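Local coordinates for glycosyl hydrolase family 2, TIM barrel domain protein (Faecalibacterium prausnitzii A2-165, PDB 6ED2) that probably hydrolyses beta-glucuronides, as a gut bacterial beta-glucuronidase of glycoside hydrolase family 2, and binds magnesium, at residues Asp376-Val381 with Lys414-Ala419; Thr167-Gly172 with Pro410-Asn415; Tyr536-Leu541 with Glu555-Tyr560. One frame throughout, in Å; residues are numbered along the deposited sequence.

Contacts 1 and 2 lie side by side on helix 409-427, their centres about 8 Å apart. Residues 167-172 of the sugar binding domain come first in the chain, then 376-381 of the barrel, and both meet helix segments that share Lys414 and Asn415. They also touch each other, through a probable hydrogen bond between Val381 O and Ala171 N and through Leu169 packed against the Pro379 carbonyl. Helix 409-427 thus joins the barrel loop after strand 373-377 to a loop of the sugar binding domain. Contact 3 comes later, centred about 31 Å from contact 1 and about 34 Å from contact 2, where helix 554-570 packs on the barrel loop after strand 531-535.

Contact 1: residues Asp376-Val381 with Lys414-Ala419; sequences DEVPAV and KNHKAA
Val378 straddles two residues on one face of helix 409-427, one methyl group on each. Val378 CG2 presses on Ala419 CB at 3.4 Å, closer than two methyl groups normally sit, while Val378 CG1 lies 3.5 Å from His416 NE2. The split follows from a chi1 of 83°, which tucks CG1 into the space flanked by the main-chain N and C, so that the two methyls diverge toward successive turns of the helix. His416 swings its imidazole across: with CG anti to the backbone N (chi1 -164°), the His416 side chain crosses that of Val378 at a slant, bringing the ring to Val378 and Ala380, although the CB does not point at them. The methyl of Ala380 also abuts this ring, at a modelled separation too short to be trusted in detail.

The pieces belong to one beta-alpha-beta crossover of the TIM barrel. Strand 373-377 ends at Glu377, the chain continues through Val378 to Val381, and helix 409-427 later leads back to strand 433-440, which runs parallel beside the first. Ala380 is the centre of an inverse gamma turn, closed by a weak bond from Val381 N to Pro379 O at 2.9 Å; the turn carries the loop past the His416 ring.

The ring is fixed from elsewhere: ND1 is hydrogen-bonded to Tyr452 OH and NE2 makes a weak bond to Leu438 O, so its polar atoms are satisfied although it is buried among aliphatic groups. Packing slackens on the Pro379 side, where Pro379 CD comes no nearer than 4.4 Å to Ala419 CB. The helix is partly open to solvent at Ala419 and exposed at the preceding Ala418, whereas inward Val378 continues onto Met423, one turn further along the helix.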
loop_
_atom_site.group_PDB
_atom_site.type_symbol
_atom_site.label_atom_id
_atom_site.label_comp_id
_atom_site.label_asym_id
_atom_site.label_seq_id
_atom_site.Cartn_x
_atom_site.Cartn_y
_atom_site.Cartn_z
ATOM N N ASP A 376 -28.352 -20.992 -5.045
ATOM C CA ASP A 376 -28.847 -20.029 -6.022
ATOM C C ASP A 376 -29.787 -19.055 -5.326
ATOM O O ASP A 376 -30.777 -19.474 -4.704
ATOM C CB ASP A 376 -29.570 -20.767 -7.148
ATOM C CG ASP A 376 -29.509 -20.035 -8.496
ATOM O OD1 ASP A 376 -29.003 -18.882 -8.592
ATOM O OD2 ASP A 376 -30.005 -20.638 -9.476
ATOM N N GLU A 377 -29.504 -17.762 -5.449
ATOM C CA GLU A 377 -30.185 -16.749 -4.656
ATOM C C GLU A 377 -30.852 -15.702 -5.541
ATOM O O GLU A 377 -30.225 -15.140 -6.448
ATOM C CB GLU A 377 -29.205 -16.073 -3.694
ATOM C CG GLU A 377 -29.867 -15.026 -2.801
ATOM C CD GLU A 377 -28.973 -14.592 -1.638
ATOM O OE1 GLU A 377 -28.696 -15.431 -0.740
ATOM O OE2 GLU A 377 -28.558 -13.408 -1.620
ATOM N N VAL A 378 -32.106 -15.412 -5.231
ATOM C CA VAL A 378 -32.922 -14.412 -5.916
ATOM C C VAL A 378 -32.612 -13.031 -5.325
ATOM O O VAL A 378 -32.148 -12.952 -4.181
ATOM C CB VAL A 378 -34.396 -14.843 -5.792
ATOM C CG1 VAL A 378 -34.995 -14.417 -4.464
ATOM C CG2 VAL A 378 -35.222 -14.427 -6.982
ATOM N N PRO A 379 -32.788 -11.901 -6.050
ATOM C CA PRO A 379 -32.320 -10.615 -5.487
ATOM C C PRO A 379 -33.202 -10.037 -4.381
ATOM O O PRO A 379 -33.407 -8.819 -4.319
ATOM C CB PRO A 379 -32.290 -9.684 -6.709
ATOM C CG PRO A 379 -32.452 -10.579 -7.912
ATOM C CD PRO A 379 -33.259 -11.733 -7.434
ATOM N N ALA A 380 -33.696 -10.891 -3.480
ATOM C CA ALA A 380 -34.572 -10.466 -2.384
ATOM C C ALA A 380 -33.730 -9.976 -1.204
ATOM O O ALA A 380 -33.655 -10.586 -0.130
ATOM C CB ALA A 380 -35.493 -11.604 -1.971
ATOM N N VAL A 381 -33.078 -8.846 -1.429
ATOM C CA VAL A 381 -32.182 -8.255 -0.450
ATOM C C VAL A 381 -32.586 -6.801 -0.280
ATOM O O VAL A 381 -33.089 -6.168 -1.216
ATOM C CB VAL A 381 -30.696 -8.390 -0.876
ATOM C CG1 VAL A 381 -30.460 -7.683 -2.213
ATOM C CG2 VAL A 381 -29.746 -7.859 0.225
ATOM N N LYS A 414 -45.297 -9.954 -5.559
ATOM C CA LYS A 414 -45.512 -10.306 -6.962
ATOM C C LYS A 414 -44.192 -10.348 -7.733
ATOM O O LYS A 414 -43.913 -11.312 -8.458
ATOM C CB LYS A 414 -46.487 -9.314 -7.602
ATOM C CG LYS A 414 -46.994 -9.717 -8.987
ATOM C CD LYS A 414 -48.166 -8.831 -9.435
ATOM C CE LYS A 414 -48.658 -9.184 -10.842
ATOM N NZ LYS A 414 -47.733 -8.662 -11.893
ATOM N N ASN A 415 -43.359 -9.310 -7.579
ATOM C CA ASN A 415 -42.050 -9.295 -8.233
ATOM C C ASN A 415 -41.141 -10.384 -7.679
ATOM O O ASN A 415 -40.364 -10.991 -8.426
ATOM C CB ASN A 415 -41.407 -7.914 -8.082
ATOM C CG ASN A 415 -42.144 -6.846 -8.881
ATOM O OD1 ASN A 415 -42.823 -7.157 -9.855
ATOM N ND2 ASN A 415 -42.034 -5.591 -8.459
ATOM N N HIS A 416 -41.238 -10.660 -6.377
ATOM C CA HIS A 416 -40.424 -11.713 -5.780
ATOM C C HIS A 416 -40.797 -13.080 -6.344
ATOM O O HIS A 416 -39.922 -13.890 -6.674
ATOM C CB HIS A 416 -40.589 -11.660 -4.260
ATOM C CG HIS A 416 -39.544 -12.404 -3.494
ATOM N ND1 HIS A 416 -39.270 -12.133 -2.168
ATOM C CD2 HIS A 416 -38.728 -13.429 -3.844
ATOM C CE1 HIS A 416 -38.334 -12.961 -1.735
ATOM N NE2 HIS A 416 -37.984 -13.755 -2.732
ATOM N N LYS A 417 -42.096 -13.338 -6.498
ATOM C CA LYS A 417 -42.537 -14.603 -7.077
ATOM C C LYS A 417 -42.046 -14.759 -8.513
ATOM O O LYS A 417 -41.618 -15.847 -8.915
ATOM C CB LYS A 417 -44.061 -14.689 -7.023
ATOM C CG LYS A 417 -44.610 -15.068 -5.664
ATOM C CD LYS A 417 -46.125 -14.881 -5.625
ATOM C CE LYS A 417 -46.746 -15.684 -4.483
ATOM N NZ LYS A 417 -48.216 -15.433 -4.327
ATOM N N ALA A 418 -42.109 -13.685 -9.299
ATOM C CA ALA A 418 -41.654 -13.730 -10.690
ATOM C C ALA A 418 -40.161 -14.025 -10.778
ATOM O O ALA A 418 -39.729 -14.903 -11.533
ATOM C CB ALA A 418 -41.973 -12.403 -11.377
ATOM N N ALA A 419 -39.356 -13.288 -10.004
ATOM C CA ALA A 419 -37.922 -13.540 -9.957
ATOM C C ALA A 419 -37.626 -14.974 -9.547
ATOM O O ALA A 419 -36.784 -15.646 -10.161
ATOM C CB ALA A 419 -37.258 -12.548 -8.996
#

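Contact 2: residues Thr167-Gly172 with Pro410-Asn415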
loop_
_atom_site.group_PDB
_atom_site.type_symbol
_atom_site.label_atom_id
_atom_site.label_comp_id
_atom_site.label_asym_id
_atom_site.label_seq_id
_atom_site.Cartn_x
_atom_site.Cartn_y
_atom_site.Cartn_z
ATOM N N THR A 167 -40.645 -1.885 -3.987
ATOM C CA THR A 167 -41.433 -2.961 -4.576
ATOM C C THR A 167 -40.629 -3.821 -5.548
ATOM O O THR A 167 -41.217 -4.652 -6.250
ATOM C CB THR A 167 -42.678 -2.398 -5.274
ATOM O OG1 THR A 167 -42.304 -1.318 -6.135
ATOM C CG2 THR A 167 -43.673 -1.884 -4.252
ATOM N N MET A 168 -39.307 -3.673 -5.588
ATOM C CA MET A 168 -38.470 -4.404 -6.530
ATOM C C MET A 168 -37.405 -5.209 -5.792
ATOM O O MET A 168 -37.121 -4.997 -4.612
ATOM C CB MET A 168 -37.780 -3.447 -7.510
ATOM C CG MET A 168 -36.839 -2.480 -6.792
ATOM S SD MET A 168 -35.869 -1.430 -7.893
ATOM C CE MET A 168 -34.604 -2.592 -8.461
ATOM N N LEU A 169 -36.791 -6.124 -6.530
ATOM C CA LEU A 169 -35.639 -6.872 -6.069
ATOM C C LEU A 169 -34.424 -6.455 -6.885
ATOM O O LEU A 169 -34.393 -6.718 -8.100
ATOM C CB LEU A 169 -35.893 -8.365 -6.218
ATOM C CG LEU A 169 -36.858 -9.059 -5.260
ATOM C CD1 LEU A 169 -38.321 -8.688 -5.508
ATOM C CD2 LEU A 169 -36.661 -10.536 -5.454
ATOM N N PRO A 170 -33.394 -5.827 -6.290
ATOM C CA PRO A 170 -33.229 -5.523 -4.862
ATOM C C PRO A 170 -33.910 -4.218 -4.456
ATOM O O PRO A 170 -34.221 -3.388 -5.312
ATOM C CB PRO A 170 -31.715 -5.405 -4.715
ATOM C CG PRO A 170 -31.282 -4.803 -6.037
ATOM C CD PRO A 170 -32.226 -5.384 -7.081
ATOM N N ALA A 171 -34.123 -4.030 -3.157
ATOM C CA ALA A 171 -34.956 -2.943 -2.657
ATOM C C ALA A 171 -34.127 -1.727 -2.261
ATOM O O ALA A 171 -32.997 -1.839 -1.778
ATOM C CB ALA A 171 -35.772 -3.419 -1.454
ATOM N N GLY A 172 -34.710 -0.556 -2.448
ATOM C CA GLY A 172 -34.073 0.651 -1.966
ATOM C C GLY A 172 -34.971 1.821 -2.246
ATOM O O GLY A 172 -36.176 1.654 -2.442
ATOM N N PRO A 410 -47.820 -6.411 -1.166
ATOM C CA PRO A 410 -48.354 -7.304 -2.214
ATOM C C PRO A 410 -47.658 -7.125 -3.548
ATOM O O PRO A 410 -47.437 -8.115 -4.258
ATOM C CB PRO A 410 -49.845 -6.921 -2.292
ATOM C CG PRO A 410 -50.162 -6.330 -0.949
ATOM C CD PRO A 410 -48.890 -5.587 -0.564
ATOM N N ALA A 411 -47.318 -5.882 -3.908
ATOM C CA ALA A 411 -46.591 -5.633 -5.148
ATOM C C ALA A 411 -45.182 -6.213 -5.081
ATOM O O ALA A 411 -44.723 -6.854 -6.032
ATOM C CB ALA A 411 -46.539 -4.128 -5.435
ATOM N N LEU A 412 -44.494 -6.026 -3.951
ATOM C CA LEU A 412 -43.176 -6.624 -3.779
ATOM C C LEU A 412 -43.238 -8.138 -3.934
ATOM O O LEU A 412 -42.431 -8.734 -4.661
ATOM C CB LEU A 412 -42.600 -6.239 -2.418
ATOM C CG LEU A 412 -41.221 -6.821 -2.111
ATOM C CD1 LEU A 412 -40.173 -6.258 -3.083
ATOM C CD2 LEU A 412 -40.851 -6.497 -0.669
ATOM N N LEU A 413 -44.203 -8.777 -3.270
ATOM C CA LEU A 413 -44.303 -10.230 -3.342
ATOM C C LEU A 413 -44.507 -10.700 -4.779
ATOM O O LEU A 413 -43.945 -11.724 -5.190
ATOM C CB LEU A 413 -45.440 -10.711 -2.447
ATOM C CG LEU A 413 -45.687 -12.214 -2.390
ATOM C CD1 LEU A 413 -44.486 -12.957 -1.795
ATOM C CD2 LEU A 413 -46.948 -12.474 -1.574
ATOM N N LYS A 414 -45.297 -9.954 -5.559
ATOM C CA LYS A 414 -45.512 -10.306 -6.962
ATOM C C LYS A 414 -44.192 -10.348 -7.733
ATOM O O LYS A 414 -43.913 -11.312 -8.458
ATOM C CB LYS A 414 -46.487 -9.314 -7.602
ATOM C CG LYS A 414 -46.994 -9.717 -8.987
ATOM C CD LYS A 414 -48.166 -8.831 -9.435
ATOM C CE LYS A 414 -48.658 -9.184 -10.842
ATOM N NZ LYS A 414 -47.733 -8.662 -11.893
ATOM N N ASN A 415 -43.359 -9.310 -7.579
ATOM C CA ASN A 415 -42.050 -9.295 -8.233
ATOM C C ASN A 415 -41.141 -10.384 -7.679
ATOM O O ASN A 415 -40.364 -10.991 -8.426
ATOM C CB ASN A 415 -41.407 -7.914 -8.082
ATOM C CG ASN A 415 -42.144 -6.846 -8.881
ATOM O OD1 ASN A 415 -42.823 -7.157 -9.855
ATOM N ND2 ASN A 415 -42.034 -5.591 -8.459
#
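The chi1 of -68° at Asn415 sets CG anti to its own carbonyl carbon and turns the amide toward Thr167, while at Leu412 a chi1 of 179° carries the branch out from the helix to the same loop. Asn415 ND2 donates to Thr167 O over 2.5 Å, with an N-H...O angle of 152°. The length is unusually short and its exact value doubtful. The carbonyl oxygen lies close to the plane of the asparagine amide, whereas the nitrogen is tilted 24° from the carbonyl plane of Thr167.

Beside this bond, Leu412 CD1 lies against the peptide that follows Thr167, 3.5 Å from Thr167 C, and near Met168 O as well. Here a loop of the sugar binding domain, between strands 152-161 and 172-176, meets helix 409-427 of the TIM barrel, so the contact joins two domains of the family 2 architecture. A leucine in place of Asn415 would remove the amide N-H and would probably leave Thr167 O without its hydrogen-bond partner from the helix.

Leu169, just before the cis peptide of Pro170, crosses Leu412 at about a right angle, with the two CD1 atoms 3.9 Å apart. Leu169 CD1 also reaches Asn415 CB at 4.1 Å, and the same side chain continues onto His416 and Ala419 further along the helix. On the solvent side Thr167 CG2 rests on the exposed Ala411, 3.8 Å from its CB, and Thr167 OG1 is hydrogen-bonded to Ser165 OG.

Contact 3: residues Tyr536-Leu541 with Glu555-Tyr560; sequences YGTDNL and EYQNEY
Thr538 inserts between Gln557 and Tyr560 where the loop after strand 531-535 of the TIM barrel meets helix 554-570, which leads on to strand 574-580 in a beta-alpha-beta crossover. Apolar contact is centred on its CG2 methyl, which sits over one face of the Tyr560 ring, 3.7 Å from the centroid, in a CH-pi interaction. The same methyl approaches the edge of the Tyr556 ring, and Tyr560 CE2 comes near the plane of the Tyr536 ring at that ring's edge.

Hydrogen bonds hold the loop at three points. Tyr560 OH accepts from Gly537 N at 3.0 Å, at the far end of the same ring. Gln557, bent at chi2 (78°), brings OE1 to the threonine hydroxyl: Gln557 OE1 accepts a hydrogen from Thr538 OG1 at 2.6 Å, the hydroxyl lying above the carbonyl plane, 49° out of it, and weakly another from Thr538 N. The loop braces itself as well: Asn540 ND2 gives a hydrogen to Thr538 O at 3.0 Å, and the Asn540 side chain crosses that of Gln557 at about a right angle.

Across the subunit boundary, Glu555 OE2 is hydrogen-bonded to Tyr613 OH of a neighbouring subunit.

A single water joins the two amides, accepting from Asn540 ND2 at 3.0 Å and, more weakly, from Gln557 NE2 at 3.1 Å.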
loop_
_atom_site.group_PDB
_atom_site.type_symbol
_atom_site.label_atom_id
_atom_site.label_comp_id
_atom_site.label_asym_id
_atom_site.label_seq_id
_atom_site.Cartn_x
_atom_site.Cartn_y
_atom_site.Cartn_z
ATOM N N TYR A 536 -19.687 -14.029 7.287
ATOM C CA TYR A 536 -18.830 -13.717 8.421
ATOM C C TYR A 536 -17.491 -13.256 7.850
ATOM O O TYR A 536 -17.143 -13.577 6.705
ATOM C CB TYR A 536 -18.658 -14.910 9.365
ATOM C CG TYR A 536 -17.899 -16.111 8.818
ATOM C CD1 TYR A 536 -16.595 -16.376 9.241
ATOM C CD2 TYR A 536 -18.482 -16.989 7.915
ATOM C CE1 TYR A 536 -15.895 -17.470 8.775
ATOM C CE2 TYR A 536 -17.793 -18.108 7.451
ATOM C CZ TYR A 536 -16.498 -18.343 7.885
ATOM O OH TYR A 536 -15.788 -19.445 7.436
ATOM N N GLY A 537 -16.774 -12.454 8.637
ATOM C CA GLY A 537 -15.516 -11.892 8.188
ATOM C C GLY A 537 -15.254 -10.485 8.699
ATOM O O GLY A 537 -16.088 -9.897 9.399
ATOM N N THR A 538 -14.088 -9.932 8.369
ATOM C CA THR A 538 -13.737 -8.587 8.788
ATOM C C THR A 538 -13.105 -7.874 7.608
ATOM O O THR A 538 -12.445 -8.494 6.768
ATOM C CB THR A 538 -12.746 -8.547 9.981
ATOM O OG1 THR A 538 -11.434 -8.949 9.553
ATOM C CG2 THR A 538 -13.207 -9.423 11.127
ATOM N N ASP A 539 -13.313 -6.567 7.553
ATOM C CA ASP A 539 -12.601 -5.770 6.579
ATOM C C ASP A 539 -11.126 -5.785 6.950
ATOM O O ASP A 539 -10.766 -5.609 8.121
ATOM C CB ASP A 539 -13.142 -4.340 6.558
ATOM C CG ASP A 539 -14.525 -4.243 5.949
ATOM O OD1 ASP A 539 -14.647 -3.908 4.751
ATOM O OD2 ASP A 539 -15.505 -4.485 6.675
ATOM N N ASN A 540 -10.270 -6.027 5.968
ATOM C CA ASN A 540 -8.838 -5.925 6.213
ATOM C C ASN A 540 -8.159 -5.620 4.889
ATOM O O ASN A 540 -8.484 -6.237 3.868
ATOM C CB ASN A 540 -8.291 -7.209 6.867
ATOM C CG ASN A 540 -8.404 -8.436 5.964
ATOM O OD1 ASN A 540 -7.412 -8.878 5.374
ATOM N ND2 ASN A 540 -9.606 -8.997 5.866
ATOM N N LEU A 541 -7.265 -4.632 4.900
ATOM C CA LEU A 541 -6.523 -4.246 3.706
ATOM C C LEU A 541 -5.316 -5.144 3.500
ATOM O O LEU A 541 -4.598 -5.470 4.451
ATOM C CB LEU A 541 -6.043 -2.800 3.809
ATOM C CG LEU A 541 -7.139 -1.774 4.072
ATOM C CD1 LEU A 541 -6.505 -0.428 4.368
ATOM C CD2 LEU A 541 -8.058 -1.707 2.868
ATOM N N GLU A 555 -3.672 -9.599 10.931
ATOM C CA GLU A 555 -3.650 -10.344 12.181
ATOM C C GLU A 555 -5.044 -10.459 12.779
ATOM O O GLU A 555 -5.448 -11.535 13.233
ATOM C CB GLU A 555 -2.715 -9.664 13.179
ATOM C CG GLU A 555 -1.247 -9.978 12.951
ATOM C CD GLU A 555 -0.662 -9.219 11.766
ATOM O OE1 GLU A 555 -1.314 -8.256 11.269
ATOM O OE2 GLU A 555 0.461 -9.590 11.345
ATOM N N TYR A 556 -5.774 -9.342 12.830
ATOM C CA TYR A 556 -7.109 -9.377 13.395
ATOM C C TYR A 556 -7.987 -10.345 12.613
ATOM O O TYR A 556 -8.652 -11.206 13.199
ATOM C CB TYR A 556 -7.722 -7.970 13.420
ATOM C CG TYR A 556 -8.971 -7.938 14.270
ATOM C CD1 TYR A 556 -8.886 -7.819 15.656
ATOM C CD2 TYR A 556 -10.233 -8.111 13.697
ATOM C CE1 TYR A 556 -10.019 -7.830 16.442
ATOM C CE2 TYR A 556 -11.368 -8.120 14.470
ATOM C CZ TYR A 556 -11.262 -7.980 15.845
ATOM O OH TYR A 556 -12.393 -8.001 16.628
ATOM N N GLN A 557 -7.978 -10.235 11.283
ATOM C CA GLN A 557 -8.786 -11.136 10.460
ATOM C C GLN A 557 -8.466 -12.591 10.774
ATOM O O GLN A 557 -9.376 -13.400 11.005
ATOM C CB GLN A 557 -8.578 -10.828 8.972
ATOM C CG GLN A 557 -9.117 -11.896 8.017
ATOM C CD GLN A 557 -10.630 -11.827 7.820
ATOM O OE1 GLN A 557 -11.366 -11.407 8.715
ATOM N NE2 GLN A 557 -11.098 -12.231 6.638
ATOM N N ASN A 558 -7.174 -12.939 10.834
ATOM C CA ASN A 558 -6.810 -14.318 11.162
ATOM C C ASN A 558 -7.277 -14.709 12.564
ATOM O O ASN A 558 -7.722 -15.845 12.781
ATOM C CB ASN A 558 -5.300 -14.524 11.027
ATOM C CG ASN A 558 -4.874 -14.912 9.592
ATOM O OD1 ASN A 558 -5.637 -14.768 8.617
ATOM N ND2 ASN A 558 -3.645 -15.405 9.464
ATOM N N GLU A 559 -7.171 -13.786 13.534
ATOM C CA GLU A 559 -7.606 -14.080 14.899
ATOM C C GLU A 559 -9.111 -14.268 14.952
ATOM O O GLU A 559 -9.610 -15.190 15.607
ATOM C CB GLU A 559 -7.178 -12.957 15.855
ATOM C CG GLU A 559 -5.710 -13.006 16.234
ATOM C CD GLU A 559 -5.135 -11.644 16.609
ATOM O OE1 GLU A 559 -5.914 -10.736 16.987
ATOM O OE2 GLU A 559 -3.896 -11.476 16.482
ATOM N N TYR A 560 -9.842 -13.403 14.250
ATOM C CA TYR A 560 -11.296 -13.498 14.204
ATOM C C TYR A 560 -11.730 -14.800 13.552
ATOM O O TYR A 560 -12.648 -15.472 14.042
ATOM C CB TYR A 560 -11.848 -12.284 13.453
ATOM C CG TYR A 560 -13.254 -12.425 12.946
ATOM C CD1 TYR A 560 -14.321 -11.841 13.639
ATOM C CD2 TYR A 560 -13.530 -13.115 11.760
ATOM C CE1 TYR A 560 -15.614 -11.947 13.178
ATOM C CE2 TYR A 560 -14.840 -13.247 11.296
ATOM C CZ TYR A 560 -15.878 -12.655 12.013
ATOM O OH TYR A 560 -17.178 -12.753 11.567
HETATM O O HOH W 1 -9.327 -11.519 4.216
#